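Local coordinates for uric acid degradation bifunctional protein TTL (Arabidopsis thaliana, PDB 2Q37) that converts 5-hydroxyisourate to OHCU and decarboxylates that to (S)-allantoin, the chain here being its N-terminal OHCU decarboxylase domain, at residues Thr57-Trp62 against Ile169-Met174; Thr69-Ala74 against Ile161-Gln166; Glu29-Val32 against Ser36-Phe39. All blocks are in the same frame, centred on the assembly; numbering follows the deposited sequence.

Contact 1 (Thr57-Trp62 against Ile169-Met174); sequences TARDIW and ITELRM. With 3AL (1-[(4S)-2,5-dioxoimidazolidin-4-yl]urea), chain B.
Arg59 and Glu171 join the two helices through a two-pronged salt bridge. NE of Arg59 donates to OE2 of Glu171 at 2.9 Å, with an N-H...O angle of 154°; the oxygen lies in the guanidinium plane, yet the donor reaches it from well above the carboxylate plane. NH2 of Arg59 gives OE1 of Glu171 a second, weak bond of 2.7 Å. The two planes are 74° apart, so although NE and NH2 bond to different oxygens this is not the coplanar pairing of a classical bidentate bridge. Arg59 gets there on an outstretched chain, its CG anti to the carbonyl carbon (chi1 -66°). With an alanine in place of Arg59, the Glu171 carboxylate would probably be left without its charged mate across the contact.

The apolar part is small. Met174, present as selenomethionine, turns at its last torsion so that SE and CE both touch CB of Ala58, with SE at 3.8 Å.

On the far side of its helix the segment 169-174 faces the bound (S)-allantoin. CD1 of Ile169 comes within 3.2 Å of N9 of the ligand, and CG2 of Ile169 lies over one face of the Arg173 guanidinium, which forms a salt bridge with Glu100, itself a ligand-binding residue. Helix 155-178 thus presents one side to the decarboxylase pocket and the other to helix 51-64, while Phe39 and Met43 of helix 37-44 pack on Ala58 and Trp30 on Met174.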
loop_
_atom_site.group_PDB
_atom_site.type_symbol
_atom_site.label_atom_id
_atom_site.label_comp_id
_atom_site.label_asym_id
_atom_site.label_seq_id
_atom_site.Cartn_x
_atom_site.Cartn_y
_atom_site.Cartn_z
ATOM N N THR A 57 3.227 21.897 -4.130
ATOM C CA THR A 57 4.266 21.278 -3.328
ATOM C C THR A 57 3.656 20.174 -2.467
ATOM O O THR A 57 4.336 19.228 -2.056
ATOM C CB THR A 57 4.932 22.329 -2.430
ATOM O OG1 THR A 57 5.534 23.327 -3.262
ATOM C CG2 THR A 57 5.984 21.699 -1.526
ATOM N N ALA A 58 2.362 20.298 -2.201
ATOM C CA ALA A 58 1.676 19.320 -1.383
ATOM C C ALA A 58 1.442 18.071 -2.219
ATOM O O ALA A 58 1.712 16.955 -1.781
ATOM C CB ALA A 58 0.355 19.890 -0.888
ATOM N N ARG A 59 0.956 18.265 -3.436
ATOM C CA ARG A 59 0.701 17.140 -4.307
ATOM C C ARG A 59 1.956 16.337 -4.629
ATOM O O ARG A 59 1.910 15.109 -4.671
ATOM C CB ARG A 59 0.075 17.610 -5.607
ATOM C CG ARG A 59 -1.298 18.195 -5.455
ATOM C CD ARG A 59 -1.804 18.553 -6.827
ATOM N NE ARG A 59 -3.141 19.128 -6.826
ATOM C CZ ARG A 59 -3.511 20.122 -7.623
ATOM N NH1 ARG A 59 -2.647 20.654 -8.477
ATOM N NH2 ARG A 59 -4.743 20.579 -7.577
ATOM N N ASP A 60 3.079 17.014 -4.860
ATOM C CA ASP A 60 4.293 16.287 -5.203
ATOM C C ASP A 60 4.789 15.475 -4.020
ATOM O O ASP A 60 5.212 14.328 -4.179
ATOM C CB ASP A 60 5.390 17.233 -5.695
ATOM C CG ASP A 60 6.553 16.485 -6.339
ATOM O OD1 ASP A 60 6.439 16.139 -7.544
ATOM O OD2 ASP A 60 7.568 16.222 -5.640
ATOM N N ILE A 61 4.734 16.057 -2.834
ATOM C CA ILE A 61 5.164 15.341 -1.653
ATOM C C ILE A 61 4.236 14.137 -1.415
ATOM O O ILE A 61 4.690 13.019 -1.146
ATOM C CB ILE A 61 5.118 16.256 -0.434
ATOM C CG1 ILE A 61 6.196 17.328 -0.569
ATOM C CG2 ILE A 61 5.279 15.441 0.853
ATOM C CD1 ILE A 61 6.140 18.396 0.519
ATOM N N TRP A 62 2.938 14.371 -1.539
ATOM C CA TRP A 62 1.949 13.332 -1.311
ATOM C C TRP A 62 2.054 12.173 -2.300
ATOM O O TRP A 62 2.049 11.009 -1.901
ATOM C CB TRP A 62 0.544 13.947 -1.358
ATOM C CG TRP A 62 -0.545 12.963 -1.198
ATOM C CD1 TRP A 62 -1.378 12.499 -2.177
ATOM C CD2 TRP A 62 -0.906 12.273 0.002
ATOM N NE1 TRP A 62 -2.231 11.559 -1.658
ATOM C CE2 TRP A 62 -1.963 11.399 -0.323
ATOM C CE3 TRP A 62 -0.437 12.309 1.321
ATOM C CZ2 TRP A 62 -2.564 10.560 0.625
ATOM C CZ3 TRP A 62 -1.034 11.481 2.268
ATOM C CH2 TRP A 62 -2.089 10.613 1.913
ATOM N N ILE A 169 -9.317 16.192 -0.611
ATOM C CA ILE A 169 -9.796 16.650 0.685
ATOM C C ILE A 169 -8.800 17.645 1.273
ATOM O O ILE A 169 -9.178 18.683 1.824
ATOM C CB ILE A 169 -9.923 15.473 1.672
ATOM C CG1 ILE A 169 -11.075 14.564 1.250
ATOM C CG2 ILE A 169 -10.109 16.009 3.095
ATOM C CD1 ILE A 169 -11.118 13.227 1.965
ATOM N N THR A 170 -7.527 17.288 1.149
ATOM C CA THR A 170 -6.443 18.085 1.646
ATOM C C THR A 170 -6.410 19.416 0.924
ATOM O O THR A 170 -6.284 20.448 1.573
ATOM C CB THR A 170 -5.119 17.320 1.496
ATOM O OG1 THR A 170 -5.065 16.294 2.500
ATOM C CG2 THR A 170 -3.926 18.237 1.649
ATOM N N GLU A 171 -6.549 19.402 -0.402
ATOM C CA GLU A 171 -6.547 20.643 -1.189
ATOM C C GLU A 171 -7.677 21.557 -0.758
ATOM O O GLU A 171 -7.528 22.778 -0.704
ATOM C CB GLU A 171 -6.767 20.358 -2.662
ATOM C CG GLU A 171 -5.554 19.960 -3.453
ATOM C CD GLU A 171 -5.929 19.702 -4.902
ATOM O OE1 GLU A 171 -6.501 20.637 -5.516
ATOM O OE2 GLU A 171 -5.665 18.580 -5.408
ATOM N N LEU A 172 -8.815 20.934 -0.488
ATOM C CA LEU A 172 -10.033 21.603 -0.072
ATOM C C LEU A 172 -9.810 22.328 1.248
ATOM O O LEU A 172 -10.256 23.465 1.432
ATOM C CB LEU A 172 -11.131 20.551 0.088
ATOM C CG LEU A 172 -12.546 20.916 -0.347
ATOM C CD1 LEU A 172 -13.229 21.722 0.742
ATOM C CD2 LEU A 172 -12.491 21.689 -1.671
ATOM N N ARG A 173 -9.115 21.657 2.162
ATOM C CA ARG A 173 -8.836 22.214 3.471
ATOM C C ARG A 173 -7.717 23.238 3.459
ATOM O O ARG A 173 -7.655 24.096 4.334
ATOM C CB ARG A 173 -8.500 21.099 4.458
ATOM C CG ARG A 173 -9.669 20.178 4.711
ATOM C CD ARG A 173 -9.322 19.067 5.654
ATOM N NE ARG A 173 -10.474 18.199 5.832
ATOM C CZ ARG A 173 -10.526 17.171 6.674
ATOM N NH1 ARG A 173 -9.473 16.872 7.427
ATOM N NH2 ARG A 173 -11.647 16.459 6.780
HETATM N N MSE A 174 -6.825 23.154 2.479
HETATM C CA MSE A 174 -5.726 24.107 2.404
HETATM C C MSE A 174 -6.254 25.441 1.907
HETATM O O MSE A 174 -5.765 26.498 2.294
HETATM C CB MSE A 174 -4.630 23.604 1.463
HETATM C CG MSE A 174 -3.979 22.296 1.896
HETATM SE SE MSE A 174 -2.293 21.931 0.989
HETATM C CE MSE A 174 -2.925 21.895 -0.825
HETATM C C4 3AL B . -13.445 11.912 4.705
HETATM C C5 3AL B . -13.534 13.004 5.647
HETATM O O5 3AL B . -13.324 13.122 6.827
HETATM N N7 3AL B . -13.962 14.170 4.984
HETATM C C8 3AL B . -14.148 13.800 3.661
HETATM O O8 3AL B . -14.524 14.589 2.802
HETATM N N9 3AL B . -13.856 12.453 3.458
HETATM N N3 3AL B . -14.177 10.738 5.176
HETATM C C2 3AL B . -14.133 9.548 4.300
HETATM N N1 3AL B . -14.724 8.576 4.705
HETATM O O2 3AL B . -13.461 9.606 3.165
#

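Contact 2 (Thr69-Ala74 against Ile161-Gln166); sequences TDWLEA and IAAMEQ
Trp71 has CG anti to the carbonyl carbon (chi1 -80°) and a chi2 near 0°, which swing the indole toward helix 155-178 and lay one face of its six-membered ring against Ala163. CB of Ala163 sits 3.5 Å from that ring's centroid, only 4° off the normal, a CH-pi contact in which the methyl is almost evenly spaced from all six carbons. The second meeting point is one helical turn farther on in both segments. Gln166 places CG anti to its backbone N and then bends at its second torsion, bringing its carboxamide alongside Ala74, where CB of Ala74 is 4.2 Å from CD of Gln166.

This is buried helix-helix packing within the all-helical OHCU decarboxylase domain. The small side chain of Ala163 against the indole lets helices 68-76 and 155-178 come close, the CA atoms of Trp71 and Ala163 being 6.6 Å apart. NE1 of Trp71 and OE1 of Gln166 find their partners beyond the two helices. NE1 of Trp71 bonds to the backbone O of Trp62, whose ring also stacks on Trp71, and OE1 of Gln166 bonds to NE2 of His78, the proton donor of the decarboxylation. This bond is consistent with a second-shell role for Gln166 in orienting the His78 imidazole; the Gln166 side chain itself is about 7 Å from the bound (S)-allantoin. Ile156 of the second subunit packs on Trp71.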
loop_
_atom_site.group_PDB
_atom_site.type_symbol
_atom_site.label_atom_id
_atom_site.label_comp_id
_atom_site.label_asym_id
_atom_site.label_seq_id
_atom_site.Cartn_x
_atom_site.Cartn_y
_atom_site.Cartn_z
ATOM N N THR A 69 2.730 3.568 3.685
ATOM C CA THR A 69 2.440 3.524 5.121
ATOM C C THR A 69 1.861 4.860 5.604
ATOM O O THR A 69 0.987 4.893 6.471
ATOM C CB THR A 69 3.713 3.198 5.912
ATOM O OG1 THR A 69 4.100 1.844 5.639
ATOM C CG2 THR A 69 3.474 3.365 7.396
ATOM N N ASP A 70 2.361 5.953 5.032
ATOM C CA ASP A 70 1.901 7.283 5.367
ATOM C C ASP A 70 0.489 7.489 4.812
ATOM O O ASP A 70 -0.343 8.127 5.457
ATOM C CB ASP A 70 2.866 8.324 4.791
ATOM C CG ASP A 70 4.273 8.198 5.371
ATOM O OD1 ASP A 70 4.381 7.941 6.606
ATOM O OD2 ASP A 70 5.258 8.366 4.593
ATOM N N TRP A 71 0.220 6.950 3.619
ATOM C CA TRP A 71 -1.104 7.071 3.027
ATOM C C TRP A 71 -2.113 6.419 3.970
ATOM O O TRP A 71 -3.206 6.947 4.210
ATOM C CB TRP A 71 -1.181 6.352 1.666
ATOM C CG TRP A 71 -0.600 7.099 0.486
ATOM C CD1 TRP A 71 0.021 8.320 0.511
ATOM C CD2 TRP A 71 -0.567 6.661 -0.881
ATOM N NE1 TRP A 71 0.438 8.663 -0.751
ATOM C CE2 TRP A 71 0.094 7.664 -1.623
ATOM C CE3 TRP A 71 -1.031 5.523 -1.546
ATOM C CZ2 TRP A 71 0.307 7.562 -3.006
ATOM C CZ3 TRP A 71 -0.826 5.416 -2.923
ATOM C CH2 TRP A 71 -0.157 6.434 -3.638
ATOM N N LEU A 72 -1.736 5.255 4.492
ATOM C CA LEU A 72 -2.607 4.489 5.391
ATOM C C LEU A 72 -2.879 5.211 6.708
ATOM O O LEU A 72 -3.997 5.147 7.242
ATOM C CB LEU A 72 -2.003 3.116 5.675
ATOM C CG LEU A 72 -1.802 2.234 4.436
ATOM C CD1 LEU A 72 -1.239 0.863 4.882
ATOM C CD2 LEU A 72 -3.140 2.075 3.666
ATOM N N GLU A 73 -1.865 5.900 7.224
ATOM C CA GLU A 73 -2.033 6.626 8.463
ATOM C C GLU A 73 -3.039 7.738 8.224
ATOM O O GLU A 73 -3.974 7.931 9.021
ATOM C CB GLU A 73 -0.702 7.224 8.944
ATOM C CG GLU A 73 -0.822 7.971 10.274
ATOM C CD GLU A 73 0.517 8.466 10.827
ATOM O OE1 GLU A 73 1.309 9.081 10.066
ATOM O OE2 GLU A 73 0.768 8.252 12.039
ATOM N N ALA A 74 -2.866 8.454 7.114
ATOM C CA ALA A 74 -3.751 9.558 6.800
ATOM C C ALA A 74 -5.205 9.156 6.574
ATOM O O ALA A 74 -6.106 9.914 6.946
ATOM C CB ALA A 74 -3.224 10.329 5.600
ATOM N N ILE A 161 -6.941 5.346 -5.762
ATOM C CA ILE A 161 -8.123 6.175 -5.746
ATOM C C ILE A 161 -8.259 6.853 -4.371
ATOM O O ILE A 161 -8.515 8.049 -4.286
ATOM C CB ILE A 161 -9.383 5.319 -6.065
ATOM C CG1 ILE A 161 -9.294 4.780 -7.499
ATOM C CG2 ILE A 161 -10.649 6.153 -5.894
ATOM C CD1 ILE A 161 -10.421 3.804 -7.872
ATOM N N ALA A 162 -8.075 6.094 -3.300
ATOM C CA ALA A 162 -8.160 6.670 -1.973
ATOM C C ALA A 162 -7.102 7.762 -1.811
ATOM O O ALA A 162 -7.373 8.806 -1.202
ATOM C CB ALA A 162 -7.968 5.597 -0.913
ATOM N N ALA A 163 -5.908 7.526 -2.351
ATOM C CA ALA A 163 -4.812 8.492 -2.234
ATOM C C ALA A 163 -5.186 9.806 -2.899
ATOM O O ALA A 163 -4.859 10.888 -2.408
ATOM C CB ALA A 163 -3.510 7.928 -2.872
HETATM N N MSE A 164 -5.874 9.688 -4.025
HETATM C CA MSE A 164 -6.324 10.831 -4.799
HETATM C C MSE A 164 -7.486 11.548 -4.089
HETATM O O MSE A 164 -7.513 12.777 -4.003
HETATM C CB MSE A 164 -6.760 10.348 -6.174
HETATM C CG MSE A 164 -7.229 11.443 -7.090
HETATM SE SE MSE A 164 -8.038 10.640 -8.640
HETATM C CE MSE A 164 -6.708 9.228 -9.002
ATOM N N GLU A 165 -8.456 10.775 -3.607
ATOM C CA GLU A 165 -9.572 11.350 -2.875
ATOM C C GLU A 165 -9.022 12.124 -1.647
ATOM O O GLU A 165 -9.457 13.236 -1.345
ATOM C CB GLU A 165 -10.514 10.246 -2.420
ATOM C CG GLU A 165 -11.313 9.653 -3.543
ATOM C CD GLU A 165 -12.065 10.715 -4.306
ATOM O OE1 GLU A 165 -12.821 11.468 -3.665
ATOM O OE2 GLU A 165 -11.902 10.805 -5.546
ATOM N N GLN A 166 -8.048 11.527 -0.963
ATOM C CA GLN A 166 -7.420 12.129 0.205
ATOM C C GLN A 166 -6.758 13.444 -0.177
ATOM O O GLN A 166 -6.825 14.423 0.560
ATOM C CB GLN A 166 -6.382 11.154 0.768
ATOM C CG GLN A 166 -5.371 11.717 1.717
ATOM C CD GLN A 166 -5.988 12.170 3.019
ATOM O OE1 GLN A 166 -6.797 11.464 3.625
ATOM N NE2 GLN A 166 -5.599 13.361 3.468
#

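Contact 3 (Glu29-Val32 against Ser36-Phe39); sequences EWKV and SSEF
Trp30 and Phe39 make the apolar half of this contact. CE3 of Trp30 approaches CE1 of Phe39 to 4.0 Å, and the two side chains cross obliquely, touching at one pair of carbons. Beside them the aliphatic end of Lys31 lies over the first turn of helix 37-44. CE of Lys31 is 3.2 Å from OG of Ser37, and CD of Lys31 reaches the carbonyl carbon of Ser36 at 4.2 Å. The lysine chain is folded, with bends at its second and fourth torsions, and this curl brings its methylenes back onto the serines while NZ bonds to the backbone O of Gly35.

The next shell fixes the helix start. Ser36 is the N-cap of helix 37-44: its OG accepts from the backbone N of Phe39 at 3.1 Å, with an N-H...O angle of 163°, thereby satisfying an amide that has no earlier helical carbonyl to use. OG of Ser37 is bonded to OE1 of Glu73, so the hydroxyl beside the lysine is tied to another helix. Phe39 carries CG anti to the backbone N (chi1 168°), which directs its ring to the indole.

Both segments belong to the region required for BRI1 binding. The turn 29-32 folds back against the beginning of helix 37-44, with Trp30 also resting on Ala40 and Met43. Beyond the cap, Ser36 packs on Asp70 and Ala74 of helix 68-76 and on Trp62, while Phe39 reaches Ala58 and Ile61 of helix 51-64.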
loop_
_atom_site.group_PDB
_atom_site.type_symbol
_atom_site.label_atom_id
_atom_site.label_comp_id
_atom_site.label_asym_id
_atom_site.label_seq_id
_atom_site.Cartn_x
_atom_site.Cartn_y
_atom_site.Cartn_z
ATOM N N GLU A 29 0.082 22.348 11.742
ATOM C CA GLU A 29 -1.287 21.971 12.067
ATOM C C GLU A 29 -1.765 21.170 10.871
ATOM O O GLU A 29 -2.966 21.012 10.643
ATOM C CB GLU A 29 -2.169 23.207 12.241
ATOM C CG GLU A 29 -2.182 23.757 13.652
ATOM C CD GLU A 29 -2.535 22.691 14.673
ATOM O OE1 GLU A 29 -1.695 21.793 14.911
ATOM O OE2 GLU A 29 -3.657 22.743 15.227
ATOM N N TRP A 30 -0.790 20.682 10.105
ATOM C CA TRP A 30 -1.037 19.890 8.915
ATOM C C TRP A 30 -1.530 18.488 9.254
ATOM O O TRP A 30 -2.137 17.831 8.412
ATOM C CB TRP A 30 0.235 19.761 8.083
ATOM C CG TRP A 30 0.816 21.042 7.576
ATOM C CD1 TRP A 30 1.851 21.738 8.121
ATOM C CD2 TRP A 30 0.473 21.721 6.360
ATOM N NE1 TRP A 30 2.187 22.803 7.317
ATOM C CE2 TRP A 30 1.355 22.816 6.228
ATOM C CE3 TRP A 30 -0.493 21.506 5.364
ATOM C CZ2 TRP A 30 1.306 23.697 5.141
ATOM C CZ3 TRP A 30 -0.542 22.382 4.281
ATOM C CH2 TRP A 30 0.354 23.463 4.181
ATOM N N LYS A 31 -1.250 18.019 10.469
ATOM C CA LYS A 31 -1.705 16.690 10.875
ATOM C C LYS A 31 -3.230 16.687 10.785
ATOM O O LYS A 31 -3.861 15.632 10.658
ATOM C CB LYS A 31 -1.261 16.371 12.308
ATOM C CG LYS A 31 -1.519 14.918 12.749
ATOM C CD LYS A 31 -0.649 13.919 11.981
ATOM C CE LYS A 31 -0.761 12.496 12.534
ATOM N NZ LYS A 31 -2.102 11.871 12.330
ATOM N N VAL A 32 -3.806 17.888 10.851
ATOM C CA VAL A 32 -5.249 18.089 10.750
ATOM C C VAL A 32 -5.629 18.229 9.264
ATOM O O VAL A 32 -6.712 17.817 8.848
ATOM C CB VAL A 32 -5.675 19.364 11.515
ATOM C CG1 VAL A 32 -7.190 19.522 11.457
ATOM C CG2 VAL A 32 -5.189 19.297 12.964
ATOM N N SER A 36 -1.436 12.341 7.746
ATOM C CA SER A 36 -0.086 11.809 7.568
ATOM C C SER A 36 0.942 12.638 8.335
ATOM O O SER A 36 1.132 13.830 8.064
ATOM C CB SER A 36 0.291 11.778 6.082
ATOM O OG SER A 36 1.639 11.368 5.908
ATOM N N SER A 37 1.598 11.993 9.294
ATOM C CA SER A 37 2.618 12.643 10.108
ATOM C C SER A 37 3.765 13.096 9.215
ATOM O O SER A 37 4.260 14.219 9.342
ATOM C CB SER A 37 3.138 11.667 11.162
ATOM O OG SER A 37 2.083 11.196 11.988
ATOM N N GLU A 38 4.169 12.213 8.304
ATOM C CA GLU A 38 5.261 12.479 7.375
ATOM C C GLU A 38 4.953 13.663 6.459
ATOM O O GLU A 38 5.797 14.531 6.251
ATOM C CB GLU A 38 5.546 11.229 6.538
ATOM C CG GLU A 38 6.815 11.324 5.716
ATOM C CD GLU A 38 7.989 11.847 6.536
ATOM O OE1 GLU A 38 8.211 11.343 7.664
ATOM O OE2 GLU A 38 8.687 12.763 6.046
ATOM N N PHE A 39 3.744 13.692 5.909
ATOM C CA PHE A 39 3.340 14.779 5.027
ATOM C C PHE A 39 3.360 16.098 5.809
ATOM O O PHE A 39 3.839 17.124 5.312
ATOM C CB PHE A 39 1.939 14.506 4.452
ATOM C CG PHE A 39 1.323 15.691 3.769
ATOM C CD1 PHE A 39 0.643 16.664 4.510
ATOM C CD2 PHE A 39 1.459 15.869 2.394
ATOM C CE1 PHE A 39 0.108 17.800 3.893
ATOM C CE2 PHE A 39 0.927 17.004 1.762
ATOM C CZ PHE A 39 0.250 17.972 2.517
#

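Overall arrangement
Contacts 1 and 2 both use helix 155-178, at successive levels, and contact 2 lies deeper, its centre about 7 Å from that of the chain, against about 11 and 13 Å for contacts 1 and 3. The chemistry differs with place: buried contact 2 is alanine against aromatic and amide, partly buried contact 1 sets a salt bridge beside apolar packing, and contact 3, mostly buried, puts an exposed lysine next to its rings. Trp62 knits the first two together, through NE1 to the O of Ala163. Contact 3 meets contact 2 where Ser36 packs on Ala74, and contact 1 through a weak bond from NH1 of Arg173 to the O of Val32. Contacts 1 and 2 approach the (S)-allantoin site directly or through His78; contact 3 stands farther off.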